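Local coordinates for protein putative ABC transporter subunit, substrate-binding component (Rhodopseudomonas palustris, PDB 4EVS) that probably serves as the periplasmic solute-binding component of an ABC transporter, capturing lignin-derived aromatic acids such as 4-hydroxybenzoate for uptake, at residues M99-A104 / I116-F121; G22-M27 / T282-A287; L227-D232 / I247-T252; Q338-R343 / K361-W366. All blocks are in the same frame, centred on the assembly; numbering follows the deposited sequence. Where two conformers were deposited one is given.

How the interactions relate
Interactions 1 to 3 each hold pocket residues of the bound p-hydroxybenzoic acid, whereas interaction 4 lies farther off, with the Q338 side chain about 11 Å from it. Interactions 1 and 3 pair parallel strands in different sheets, their centres about 23 Å apart, yet both reach the ligand, and F121 CZ comes within 3.4 Å of D232 OD1. Interaction 2 packs against interaction 1, where T119 OG1 probably bonds A287 O at 2.9 Å; M283, on its helix, also lines the pocket. Interaction 4 shares a sheet with interaction 3 through a probable bond from R343 N to S251 O (2.8 Å). It meets interaction 1 where Q338 NE2 probably bonds S120 O at 2.9 Å.

Interaction 1 of 4, residues M99-A104 / I116-F121; sequences MVVLNA and IVRTSF. With PHB (p-hydroxybenzoic acid), chain I.
R118 lies alongside V101 on the neighbouring parallel strands 116-118 and 99-101, and its side chain can be followed from root to tip. R118 CB sits 4.1 Å from V101 CB, on the sheet face that M99 and I116 share. CG is anti to the backbone N (chi1 174°), which runs the chain out past V101, where R118 CD brushes V101 CG1 at 3.9 Å and approaches A104 O still more closely. A bend at chi3 then turns the guanidinium to the loop beyond the strand. NE bonds H335, while R118 NH1 reaches A104 O at 2.8 Å, that oxygen lying at the edge of the guanidinium and in its plane. NH1 also bonds T106 O. An alanine here would probably leave A104 O without this donor and the loop at A104 less firmly held. The strands themselves are joined by V117 N to M99 O, V101 N to V117 O and T119 N to V101 O. Past their ends, S120 OG bonds N103 O at 2.8 Å from above the carbonyl plane. N103 ND2, bonded to Y80 O, stands 3.5 Å from PHB C2, and F121 CZ approaches PHB C5 at 3.9 Å. Loops at the C-terminal ends of parallel strands thus form one wall of the ligand cleft, as is characteristic of the periplasmic binding protein fold.

Interaction 2 of 4, residues G22-M27 / T282-A287; sequences GQNFKM and TMTSVA
N24 and T282 meet where the start of helix 283-302 packs across helix 19-36, a helix-helix contact in the periplasmic binding protein fold; the two short segments cross at -40°, their axes 7.1 Å apart at the closest. The tight part centres on N24. N24 OD1 accepts T282 N at 2.9 Å, the donor lying well above the plane of the amide carbonyl. ND2 donates to the backbone oxygens of D280 and L20, which holds the buried amide at both of its polar atoms. N24 CB presses against T284 OG1 at only 3.0 Å, a hydroxyl engaged with F21 O, and N24 O takes a CA-H...O contact from S285. The chi1 of N24, -99°, lies well off a staggered value, which is consistent with a side chain positioned by these several partners. The carbonyl of T282 receives both S285 N and S285 OG, with S285 OG 2.8 Å from T282 O and in the carbonyl plane. Q23 and K26, on the far side of helix 19-36, form the looser part and are partly exposed: Q23 NE2 bonds M14 O, and K26 makes a cation-pi contact with Y49. Selenomethionine M27, at the flank, leans on V281 and L271. Back in the buried part, F25 brings its ring up to T284, with T284 O at the ring edge, in its plane, and F25 CE1 3.5 Å from T284 CB.

Interaction 3 of 4, residues L227-D232 / I247-T252; sequences LMSTGD and IGILST. With PHB (p-hydroxybenzoic acid), chain I.
L227 and L250 join strands 226-230 and 250-253, the two parallel strands of a beta-alpha-beta unit whose linking helix is 239-242. Backbone bonds come first. L250 N donates to L227 O, S229 N weakly to L250 O, and T252 N to S229 O at 3.0 Å; G231 N then extends the pairing past the strand end by reaching T252 O at 2.9 Å. Two apolar contacts flank these bonds. L227 CD2 rests 3.9 Å from I249 CG2, the two side chains running side by side. Selenomethionine M228, bent at chi2 and chi3, brings M228 CE to 3.9 Å from L250 CB; V133 of helix 123-136 also touches M228. Side-chain polar groups on the strands find partners beyond the pair: S251 OG bonds R343, and T252 OG1 bonds N126 O. S229 OG, by contrast, stays local, donating to T230 O. The last polar group belongs to the ligand site, at the C-terminal end of the first strand. D232 OD2 accepts T230 OG1 at 2.7 Å on its anti lone pair, which would help hold the carboxylate in its orientation. The other oxygen, D232 OD1, takes Y253 OH and the phenolic O4 of p-hydroxybenzoic acid, 2.6 Å away.

Interaction 4 of 4, residues Q338-R343 / K361-W366; sequences QSVYLR and KDQPDW
Q363, whose CG rests on V340 CG2 at 3.7 Å, carries a flat amide held at both ends. Q363 NE2 donates to K361 O at 2.9 Å, with that oxygen close to the amide plane. Q363 OE1 receives W366 NE1 at 2.8 Å; it sits at the edge of the indole, within 1° of the ring plane. P364 CD covers one face of the indole near its rim, 3.4 Å above it. The fold back of Q363 (chi1 -60°, chi2 -61°) is what carries NE2 round to the carbonyl two residues earlier. An alanine here would probably leave W366 NE1 without its acceptor and the indole freer to turn. All this sits at the open end of the beta hairpin formed by strands 335-348 and 351-363, where the chain turns a corner at D362. Q338 and Q363 make a hydrogen-bonded antiparallel pair, with Q363 N to Q338 O at 2.9 Å and Q338 N to Q363 O at 3.2 Å. Q363 O has a second donor in Q125. On the more exposed side, a water bridges the strands. It bonds S339 OG at 2.7 Å and accepts from K361 NZ and from D362 N. K361 CD lies 3.7 Å from S339 OG, the lysine chain being bent at chi2, chi3 and chi4.

Interaction 1 of 4, residues M99-A104 / I116-F121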
loop_
_atom_site.group_PDB
_atom_site.type_symbol
_atom_site.label_atom_id
_atom_site.label_comp_id
_atom_site.label_asym_id
_atom_site.label_seq_id
_atom_site.Cartn_x
_atom_site.Cartn_y
_atom_site.Cartn_z
HETATM N N MSE A 99 2.036 -14.450 -8.327
HETATM C CA MSE A 99 1.295 -13.231 -8.023
HETATM C C MSE A 99 2.238 -12.160 -7.487
HETATM O O MSE A 99 2.939 -12.384 -6.487
HETATM C CB MSE A 99 0.182 -13.501 -7.016
HETATM C CG MSE A 99 -0.598 -12.247 -6.617
HETATM SE SE MSE A 99 -2.202 -12.554 -5.565
HETATM C CE MSE A 99 -1.422 -13.263 -3.980
ATOM N N VAL A 100 2.258 -11.005 -8.129
ATOM C CA VAL A 100 2.993 -9.863 -7.636
ATOM C C VAL A 100 1.969 -8.939 -6.988
ATOM O O VAL A 100 1.141 -8.326 -7.681
ATOM C CB VAL A 100 3.753 -9.126 -8.753
ATOM C CG1 VAL A 100 4.595 -8.016 -8.212
ATOM C CG2 VAL A 100 4.622 -10.091 -9.512
ATOM N N VAL A 101 1.988 -8.849 -5.662
ATOM C CA VAL A 101 1.026 -8.066 -4.895
ATOM C C VAL A 101 1.435 -6.594 -4.891
ATOM O O VAL A 101 2.555 -6.250 -4.495
ATOM C CB VAL A 101 0.875 -8.615 -3.467
ATOM C CG1 VAL A 101 0.039 -7.672 -2.634
ATOM C CG2 VAL A 101 0.287 -10.038 -3.467
ATOM N N LEU A 102 0.539 -5.746 -5.380
ATOM C CA LEU A 102 0.804 -4.312 -5.548
ATOM C C LEU A 102 0.124 -3.416 -4.533
ATOM O O LEU A 102 0.231 -2.194 -4.608
ATOM C CB LEU A 102 0.416 -3.877 -6.965
ATOM C CG LEU A 102 0.927 -4.718 -8.172
ATOM C CD1 LEU A 102 0.408 -4.187 -9.528
ATOM C CD2 LEU A 102 2.440 -4.905 -8.149
ATOM N N ASN A 103 -0.602 -4.010 -3.601
ATOM C CA ASN A 103 -1.100 -3.240 -2.460
ATOM C C ASN A 103 -1.313 -4.073 -1.201
ATOM O O ASN A 103 -0.661 -3.834 -0.188
ATOM C CB ASN A 103 -2.339 -2.446 -2.778
ATOM C CG ASN A 103 -2.633 -1.445 -1.664
ATOM O OD1 ASN A 103 -1.948 -0.422 -1.560
ATOM N ND2 ASN A 103 -3.615 -1.750 -0.819
ATOM N N ALA A 104 -2.244 -5.033 -1.253
ATOM C CA ALA A 104 -2.712 -5.800 -0.097
ATOM C C ALA A 104 -1.559 -6.016 0.903
ATOM O O ALA A 104 -0.564 -6.633 0.569
ATOM C CB ALA A 104 -3.275 -7.129 -0.530
ATOM N N ILE A 116 4.452 -15.884 -4.419
ATOM C CA ILE A 116 4.058 -14.492 -4.188
ATOM C C ILE A 116 5.283 -13.641 -3.932
ATOM O O ILE A 116 6.158 -14.026 -3.143
ATOM C CB ILE A 116 3.090 -14.343 -3.002
ATOM C CG1 ILE A 116 1.787 -15.118 -3.221
ATOM C CG2 ILE A 116 2.846 -12.836 -2.664
ATOM C CD1 ILE A 116 0.887 -15.245 -1.991
ATOM N N VAL A 117 5.326 -12.458 -4.545
ATOM C CA VAL A 117 6.283 -11.415 -4.166
ATOM C C VAL A 117 5.461 -10.120 -4.031
ATOM O O VAL A 117 4.505 -9.909 -4.783
ATOM C CB VAL A 117 7.462 -11.279 -5.152
ATOM C CG1 VAL A 117 6.982 -10.955 -6.584
ATOM C CG2 VAL A 117 8.471 -10.311 -4.630
ATOM N N ARG A 118 5.774 -9.290 -3.032
ATOM C CA ARG A 118 5.021 -8.079 -2.762
ATOM C C ARG A 118 5.901 -6.830 -2.889
ATOM O O ARG A 118 6.960 -6.747 -2.251
ATOM C CB ARG A 118 4.405 -8.159 -1.380
ATOM C CG ARG A 118 3.723 -6.878 -0.936
ATOM C CD ARG A 118 2.672 -7.111 0.150
ATOM N NE ARG A 118 3.191 -7.900 1.267
ATOM C CZ ARG A 118 2.411 -8.450 2.190
ATOM N NH1 ARG A 118 1.085 -8.311 2.157
ATOM N NH2 ARG A 118 2.944 -9.190 3.123
ATOM N N THR A 119 5.476 -5.902 -3.757
ATOM C CA THR A 119 6.183 -4.639 -4.000
ATOM C C THR A 119 5.499 -3.406 -3.355
ATOM O O THR A 119 5.874 -2.267 -3.633
ATOM C CB THR A 119 6.399 -4.407 -5.481
ATOM O OG1 THR A 119 5.127 -4.379 -6.126
ATOM C CG2 THR A 119 7.302 -5.524 -6.072
ATOM N N SER A 120 4.505 -3.632 -2.501
ATOM C CA SER A 120 3.786 -2.525 -1.856
ATOM C C SER A 120 4.410 -2.227 -0.473
ATOM O O SER A 120 5.437 -1.542 -0.412
ATOM C CB SER A 120 2.280 -2.841 -1.812
ATOM O OG SER A 120 2.002 -4.030 -1.086
ATOM N N PHE A 121 3.869 -2.833 0.585
ATOM C CA PHE A 121 4.209 -2.521 1.971
ATOM C C PHE A 121 3.434 -3.470 2.855
ATOM O O PHE A 121 2.530 -4.171 2.366
ATOM C CB PHE A 121 3.835 -1.086 2.332
ATOM C CG PHE A 121 2.380 -0.757 2.106
ATOM C CD1 PHE A 121 1.952 -0.388 0.845
ATOM C CD2 PHE A 121 1.469 -0.734 3.168
ATOM C CE1 PHE A 121 0.628 -0.106 0.588
ATOM C CE2 PHE A 121 0.132 -0.440 2.941
ATOM C CZ PHE A 121 -0.279 -0.095 1.648
HETATM C "C1'" PHB I . -5.539 -4.044 2.384
HETATM O "O1'" PHB I . -6.726 -4.475 2.312
HETATM O "O2'" PHB I . -4.546 -4.791 2.658
HETATM C C1 PHB I . -5.326 -2.575 2.228
HETATM C C2 PHB I . -6.196 -1.810 1.495
HETATM C C3 PHB I . -6.000 -0.443 1.398
HETATM C C4 PHB I . -4.882 0.172 1.963
HETATM C C5 PHB I . -3.965 -0.618 2.652
HETATM C C6 PHB I . -4.207 -1.978 2.784
HETATM O O4 PHB I . -4.716 1.518 1.832
#

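Interaction 2 of 4, residues G22-M27 / T282-A287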
loop_
_atom_site.group_PDB
_atom_site.type_symbol
_atom_site.label_atom_id
_atom_site.label_comp_id
_atom_site.label_asym_id
_atom_site.label_seq_id
_atom_site.Cartn_x
_atom_site.Cartn_y
_atom_site.Cartn_z
ATOM N N GLY A 22 -6.920 1.411 -8.521
ATOM C CA GLY A 22 -6.641 0.475 -9.586
ATOM C C GLY A 22 -6.229 1.186 -10.812
ATOM O O GLY A 22 -5.396 0.680 -11.529
ATOM N N GLN A 23 -6.792 2.352 -11.057
ATOM C CA GLN A 23 -6.319 3.148 -12.162
ATOM C C GLN A 23 -4.850 3.499 -11.992
ATOM O O GLN A 23 -4.085 3.518 -12.954
ATOM C CB GLN A 23 -7.129 4.400 -12.369
ATOM C CG GLN A 23 -8.522 4.146 -12.907
ATOM C CD GLN A 23 -8.569 3.456 -14.252
ATOM O OE1 GLN A 23 -7.710 3.682 -15.133
ATOM N NE2 GLN A 23 -9.575 2.594 -14.422
ATOM N N ASN A 24 -4.422 3.668 -10.750
ATOM C CA ASN A 24 -2.998 3.923 -10.500
ATOM C C ASN A 24 -2.129 2.702 -10.837
ATOM O O ASN A 24 -0.960 2.862 -11.155
ATOM C CB ASN A 24 -2.766 4.382 -9.069
ATOM C CG ASN A 24 -2.617 5.906 -8.937
ATOM O OD1 ASN A 24 -1.513 6.403 -8.931
ATOM N ND2 ASN A 24 -3.747 6.646 -8.864
ATOM N N PHE A 25 -2.652 1.485 -10.686
ATOM C CA PHE A 25 -1.884 0.316 -11.121
ATOM C C PHE A 25 -1.572 0.470 -12.593
ATOM O O PHE A 25 -0.442 0.272 -13.024
ATOM C CB PHE A 25 -2.664 -0.994 -10.927
ATOM C CG PHE A 25 -2.836 -1.486 -9.502
ATOM C CD1 PHE A 25 -2.059 -1.064 -8.428
ATOM C CD2 PHE A 25 -3.812 -2.456 -9.245
ATOM C CE1 PHE A 25 -2.250 -1.618 -7.175
ATOM C CE2 PHE A 25 -3.998 -3.007 -8.002
ATOM C CZ PHE A 25 -3.249 -2.569 -6.960
ATOM N N LYS A 26 -2.595 0.777 -13.374
ATOM C CA LYS A 26 -2.424 0.977 -14.800
ATOM C C LYS A 26 -1.456 2.133 -15.082
ATOM O O LYS A 26 -0.617 2.037 -15.959
ATOM C CB LYS A 26 -3.778 1.204 -15.476
ATOM C CG LYS A 26 -3.688 1.347 -16.975
ATOM C CD LYS A 26 -5.050 1.552 -17.605
ATOM C CE LYS A 26 -5.843 0.304 -17.666
ATOM N NZ LYS A 26 -7.079 0.463 -18.561
HETATM N N MSE A 27 -1.581 3.220 -14.338
HETATM C CA MSE A 27 -0.700 4.400 -14.528
HETATM C C MSE A 27 0.762 3.997 -14.340
HETATM O O MSE A 27 1.638 4.423 -15.103
HETATM C CB MSE A 27 -1.082 5.535 -13.567
HETATM C CG MSE A 27 -2.400 6.218 -13.888
HETATM SE SE MSE A 27 -3.118 7.277 -12.509
HETATM C CE MSE A 27 -1.601 7.893 -11.587
ATOM N N THR A 282 -0.738 8.191 -6.727
ATOM C CA THR A 282 -0.436 7.845 -5.346
ATOM C C THR A 282 0.226 6.465 -5.254
ATOM O O THR A 282 0.752 5.922 -6.236
ATOM C CB THR A 282 -1.707 7.993 -4.482
ATOM O OG1 THR A 282 -1.375 7.927 -3.082
ATOM C CG2 THR A 282 -2.755 6.945 -4.864
HETATM N N MSE A 283 0.256 5.915 -4.053
HETATM C CA MSE A 283 1.202 4.839 -3.749
HETATM C C MSE A 283 1.075 3.597 -4.603
HETATM O O MSE A 283 2.073 2.919 -4.871
HETATM C CB MSE A 283 1.158 4.469 -2.269
HETATM C CG MSE A 283 0.020 3.561 -1.855
HETATM SE SE MSE A 283 -1.799 4.326 -2.105
HETATM C CE MSE A 283 -2.779 2.942 -1.122
ATOM N N THR A 284 -0.138 3.293 -5.085
ATOM C CA THR A 284 -0.279 2.042 -5.844
ATOM C C THR A 284 0.431 2.125 -7.197
ATOM O O THR A 284 0.782 1.087 -7.786
ATOM C CB THR A 284 -1.741 1.615 -5.996
ATOM O OG1 THR A 284 -2.474 2.688 -6.567
ATOM C CG2 THR A 284 -2.386 1.228 -4.681
ATOM N N SER A 285 0.666 3.340 -7.717
ATOM C CA SER A 285 1.389 3.474 -8.950
ATOM C C SER A 285 2.857 3.070 -8.811
ATOM O O SER A 285 3.400 2.402 -9.712
ATOM C CB SER A 285 1.302 4.893 -9.494
ATOM O OG SER A 285 2.018 5.840 -8.761
ATOM N N VAL A 286 3.527 3.431 -7.712
ATOM C CA VAL A 286 4.928 3.025 -7.532
ATOM C C VAL A 286 5.049 1.511 -7.276
ATOM O O VAL A 286 5.965 0.853 -7.791
ATOM C CB VAL A 286 5.703 3.856 -6.460
ATOM C CG1 VAL A 286 5.391 3.421 -5.026
ATOM C CG2 VAL A 286 7.210 3.699 -6.694
ATOM N N ALA A 287 4.075 0.935 -6.588
ATOM C CA ALA A 287 4.101 -0.531 -6.377
ATOM C C ALA A 287 4.001 -1.217 -7.721
ATOM O O ALA A 287 4.679 -2.226 -7.944
ATOM C CB ALA A 287 2.987 -0.975 -5.442
#

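Interaction 3 of 4, residues L227-D232 / I247-T252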
loop_
_atom_site.group_PDB
_atom_site.type_symbol
_atom_site.label_atom_id
_atom_site.label_comp_id
_atom_site.label_asym_id
_atom_site.label_seq_id
_atom_site.Cartn_x
_atom_site.Cartn_y
_atom_site.Cartn_z
ATOM N N LEU A 227 -3.311 13.510 15.302
ATOM C CA LEU A 227 -3.483 12.324 14.490
ATOM C C LEU A 227 -2.186 11.785 13.950
ATOM O O LEU A 227 -1.419 12.506 13.289
ATOM C CB LEU A 227 -4.415 12.629 13.314
ATOM C CG LEU A 227 -4.874 11.455 12.420
ATOM C CD1 LEU A 227 -5.625 10.402 13.247
ATOM C CD2 LEU A 227 -5.729 11.985 11.291
HETATM N N MSE A 228 -1.966 10.499 14.213
HETATM C CA MSE A 228 -0.930 9.686 13.593
HETATM C C MSE A 228 -1.658 8.609 12.783
HETATM O O MSE A 228 -2.685 8.045 13.193
HETATM C CB MSE A 228 -0.035 9.023 14.667
HETATM C CG MSE A 228 1.025 8.037 14.107
HETATM SE SE MSE A 228 2.357 8.902 12.950
HETATM C CE MSE A 228 3.071 9.857 14.447
ATOM N N SER A 229 -1.122 8.308 11.628
ATOM C CA SER A 229 -1.724 7.324 10.772
ATOM C C SER A 229 -0.651 6.679 9.959
ATOM O O SER A 229 0.471 7.176 9.905
ATOM C CB SER A 229 -2.701 8.022 9.834
ATOM O OG SER A 229 -2.090 8.989 8.969
ATOM N N THR A 230 -0.997 5.592 9.279
ATOM C CA THR A 230 -0.194 5.222 8.138
ATOM C C THR A 230 -0.622 6.093 6.929
ATOM O O THR A 230 -1.686 6.715 6.934
ATOM C CB THR A 230 -0.340 3.737 7.852
ATOM O OG1 THR A 230 -1.724 3.422 7.643
ATOM C CG2 THR A 230 0.195 2.940 9.051
ATOM N N GLY A 231 0.212 6.115 5.900
ATOM C CA GLY A 231 -0.019 7.000 4.751
ATOM C C GLY A 231 -1.251 6.662 3.942
ATOM O O GLY A 231 -1.715 7.463 3.138
ATOM N N ASP A 232 -1.836 5.485 4.193
ATOM C CA ASP A 232 -3.158 5.120 3.669
ATOM C C ASP A 232 -4.224 6.177 3.922
ATOM O O ASP A 232 -5.174 6.317 3.123
ATOM C CB ASP A 232 -3.590 3.783 4.299
ATOM C CG ASP A 232 -2.538 2.742 4.136
ATOM O OD1 ASP A 232 -2.460 2.131 3.055
ATOM O OD2 ASP A 232 -1.713 2.597 5.071
ATOM N N ILE A 247 -3.539 20.179 7.483
ATOM C CA ILE A 247 -2.173 20.555 7.702
ATOM C C ILE A 247 -1.791 20.119 9.098
ATOM O O ILE A 247 -2.498 20.377 10.078
ATOM C CB ILE A 247 -1.917 22.083 7.474
ATOM C CG1 ILE A 247 -2.044 22.395 5.977
ATOM C CG2 ILE A 247 -0.536 22.475 8.044
ATOM C CD1 ILE A 247 -2.072 23.935 5.620
ATOM N N GLY A 248 -0.671 19.442 9.188
ATOM C CA GLY A 248 -0.173 18.958 10.477
ATOM C C GLY A 248 -0.433 17.492 10.807
ATOM O O GLY A 248 0.176 16.934 11.721
ATOM N N ILE A 249 -1.297 16.841 10.042
ATOM C CA ILE A 249 -1.529 15.426 10.236
ATOM C C ILE A 249 -0.234 14.670 9.918
ATOM O O ILE A 249 0.395 14.929 8.913
ATOM C CB ILE A 249 -2.674 14.880 9.336
ATOM C CG1 ILE A 249 -4.021 15.428 9.819
ATOM C CG2 ILE A 249 -2.668 13.358 9.368
ATOM C CD1 ILE A 249 -5.186 15.201 8.852
ATOM N N LEU A 250 0.139 13.761 10.810
ATOM C CA LEU A 250 1.367 12.974 10.724
ATOM C C LEU A 250 1.045 11.590 10.196
ATOM O O LEU A 250 0.024 11.006 10.536
ATOM C CB LEU A 250 2.074 12.841 12.077
ATOM C CG LEU A 250 2.620 14.135 12.679
ATOM C CD1 LEU A 250 3.054 13.888 14.111
ATOM C CD2 LEU A 250 3.795 14.644 11.854
ATOM N N SER A 251 1.886 11.083 9.316
ATOM C CA SER A 251 1.732 9.720 8.784
ATOM C C SER A 251 3.085 9.089 8.506
ATOM O O SER A 251 4.062 9.772 8.159
ATOM C CB SER A 251 0.859 9.707 7.535
ATOM O OG SER A 251 1.466 10.375 6.426
ATOM N N THR A 252 3.150 7.783 8.674
ATOM C CA THR A 252 4.297 7.042 8.219
ATOM C C THR A 252 3.958 6.244 6.937
ATOM O O THR A 252 2.887 5.632 6.825
ATOM C CB THR A 252 4.831 6.110 9.309
ATOM O OG1 THR A 252 3.753 5.295 9.831
ATOM C CG2 THR A 252 5.482 6.929 10.404
HETATM C "C1'" PHB I . -5.539 -4.044 2.384
HETATM O "O1'" PHB I . -6.726 -4.475 2.312
HETATM O "O2'" PHB I . -4.546 -4.791 2.658
HETATM C C1 PHB I . -5.326 -2.575 2.228
HETATM C C2 PHB I . -6.196 -1.810 1.495
HETATM C C3 PHB I . -6.000 -0.443 1.398
HETATM C C4 PHB I . -4.882 0.172 1.963
HETATM C C5 PHB I . -3.965 -0.618 2.652
HETATM C C6 PHB I . -4.207 -1.978 2.784
HETATM O O4 PHB I . -4.716 1.518 1.832
#

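Interaction 4 of 4, residues Q338-R343 / K361-W366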
loop_
_atom_site.group_PDB
_atom_site.type_symbol
_atom_site.label_atom_id
_atom_site.label_comp_id
_atom_site.label_asym_id
_atom_site.label_seq_id
_atom_site.Cartn_x
_atom_site.Cartn_y
_atom_site.Cartn_z
ATOM N N GLN A 338 12.299 -1.617 2.655
ATOM C CA GLN A 338 12.283 -0.261 2.168
ATOM C C GLN A 338 12.357 0.710 3.325
ATOM O O GLN A 338 12.082 0.343 4.482
ATOM C CB GLN A 338 11.013 -0.023 1.353
ATOM C CG GLN A 338 9.707 -0.196 2.152
ATOM C CD GLN A 338 8.506 -0.278 1.207
ATOM O OE1 GLN A 338 8.568 0.243 0.069
ATOM N NE2 GLN A 338 7.389 -0.906 1.672
ATOM N N SER A 339 12.704 1.953 3.028
ATOM C CA SER A 339 12.551 2.994 4.029
ATOM C C SER A 339 11.070 3.244 4.317
ATOM O O SER A 339 10.208 3.117 3.457
ATOM C CB SER A 339 13.164 4.306 3.576
ATOM O OG SER A 339 14.562 4.173 3.369
ATOM N N VAL A 340 10.803 3.640 5.549
ATOM C CA VAL A 340 9.510 4.172 5.970
ATOM C C VAL A 340 9.802 5.592 6.430
ATOM O O VAL A 340 10.713 5.822 7.231
ATOM C CB VAL A 340 8.869 3.330 7.113
ATOM C CG1 VAL A 340 7.627 4.072 7.726
ATOM C CG2 VAL A 340 8.551 1.864 6.604
ATOM N N TYR A 341 9.067 6.525 5.877
ATOM C CA TYR A 341 9.265 7.935 6.139
ATOM C C TYR A 341 8.196 8.443 7.066
ATOM O O TYR A 341 7.042 8.046 6.976
ATOM C CB TYR A 341 9.195 8.748 4.839
ATOM C CG TYR A 341 10.181 8.279 3.756
ATOM C CD1 TYR A 341 11.467 8.820 3.657
ATOM C CD2 TYR A 341 9.826 7.296 2.840
ATOM C CE1 TYR A 341 12.350 8.393 2.650
ATOM C CE2 TYR A 341 10.708 6.882 1.833
ATOM C CZ TYR A 341 11.968 7.411 1.751
ATOM O OH TYR A 341 12.870 7.024 0.770
ATOM N N LEU A 342 8.569 9.347 7.951
ATOM C CA LEU A 342 7.577 10.167 8.619
ATOM C C LEU A 342 7.300 11.372 7.730
ATOM O O LEU A 342 8.232 12.011 7.209
ATOM C CB LEU A 342 8.110 10.721 9.918
ATOM C CG LEU A 342 7.200 11.641 10.750
ATOM C CD1 LEU A 342 5.923 10.942 11.212
ATOM C CD2 LEU A 342 7.955 12.223 11.944
ATOM N N ARG A 343 6.025 11.689 7.590
ATOM C CA ARG A 343 5.572 12.824 6.832
ATOM C C ARG A 343 4.572 13.632 7.615
ATOM O O ARG A 343 3.907 13.160 8.571
ATOM C CB ARG A 343 4.886 12.425 5.509
ATOM C CG ARG A 343 5.616 11.363 4.656
ATOM C CD ARG A 343 5.189 9.915 5.015
ATOM N NE ARG A 343 3.746 9.789 4.810
ATOM C CZ ARG A 343 3.159 9.737 3.633
ATOM N NH1 ARG A 343 3.890 9.517 2.544
ATOM N NH2 ARG A 343 1.845 9.728 3.564
ATOM N N LYS A 361 15.377 3.702 7.799
ATOM C CA LYS A 361 15.908 2.888 6.709
ATOM C C LYS A 361 15.641 1.410 6.913
ATOM O O LYS A 361 15.579 0.934 8.045
ATOM C CB LYS A 361 17.412 3.091 6.591
ATOM C CG LYS A 361 17.822 4.514 6.288
ATOM C CD LYS A 361 17.895 4.737 4.811
ATOM C CE LYS A 361 19.108 4.060 4.205
ATOM N NZ LYS A 361 18.732 3.300 2.987
ATOM N N ASP A 362 15.552 0.680 5.802
ATOM C CA ASP A 362 15.695 -0.770 5.780
ATOM C C ASP A 362 14.696 -1.477 6.696
ATOM O O ASP A 362 15.052 -2.368 7.462
ATOM C CB ASP A 362 17.145 -1.153 6.157
ATOM C CG ASP A 362 18.165 -0.601 5.167
ATOM O OD1 ASP A 362 17.915 -0.709 3.935
ATOM O OD2 ASP A 362 19.198 -0.064 5.617
ATOM N N GLN A 363 13.452 -1.031 6.675
ATOM C CA GLN A 363 12.412 -1.685 7.436
ATOM C C GLN A 363 11.953 -2.943 6.712
ATOM O O GLN A 363 11.542 -2.868 5.557
ATOM C CB GLN A 363 11.232 -0.748 7.572
ATOM C CG GLN A 363 11.561 0.587 8.285
ATOM C CD GLN A 363 12.060 0.418 9.699
ATOM O OE1 GLN A 363 11.282 0.074 10.585
ATOM N NE2 GLN A 363 13.362 0.626 9.923
ATOM N N PRO A 364 11.982 -4.092 7.365
ATOM C CA PRO A 364 11.456 -5.335 6.829
ATOM C C PRO A 364 9.977 -5.452 7.182
ATOM O O PRO A 364 9.392 -4.526 7.771
ATOM C CB PRO A 364 12.285 -6.376 7.560
ATOM C CG PRO A 364 12.369 -5.785 8.921
ATOM C CD PRO A 364 12.537 -4.297 8.699
ATOM N N ASP A 365 9.395 -6.617 6.921
ATOM C CA ASP A 365 8.069 -6.914 7.376
ATOM C C ASP A 365 8.131 -7.284 8.860
ATOM O O ASP A 365 8.302 -8.447 9.180
ATOM C CB ASP A 365 7.379 -7.991 6.569
ATOM C CG ASP A 365 5.975 -8.253 7.045
ATOM O OD1 ASP A 365 5.471 -7.504 7.933
ATOM O OD2 ASP A 365 5.365 -9.233 6.566
ATOM N N TRP A 366 7.954 -6.305 9.750
ATOM C CA TRP A 366 8.029 -6.550 11.210
ATOM C C TRP A 366 6.950 -7.543 11.722
ATOM O O TRP A 366 7.024 -8.077 12.846
ATOM C CB TRP A 366 7.874 -5.238 11.981
ATOM C CG TRP A 366 8.992 -4.278 11.797
ATOM C CD1 TRP A 366 8.910 -3.003 11.294
ATOM C CD2 TRP A 366 10.358 -4.494 12.110
ATOM N NE1 TRP A 366 10.134 -2.420 11.301
ATOM C CE2 TRP A 366 11.045 -3.304 11.806
ATOM C CE3 TRP A 366 11.072 -5.570 12.675
ATOM C CZ2 TRP A 366 12.433 -3.170 11.981
ATOM C CZ3 TRP A 366 12.441 -5.434 12.852
ATOM C CH2 TRP A 366 13.104 -4.234 12.496
HETATM O O HOH W 1 16.176 1.967 3.280
#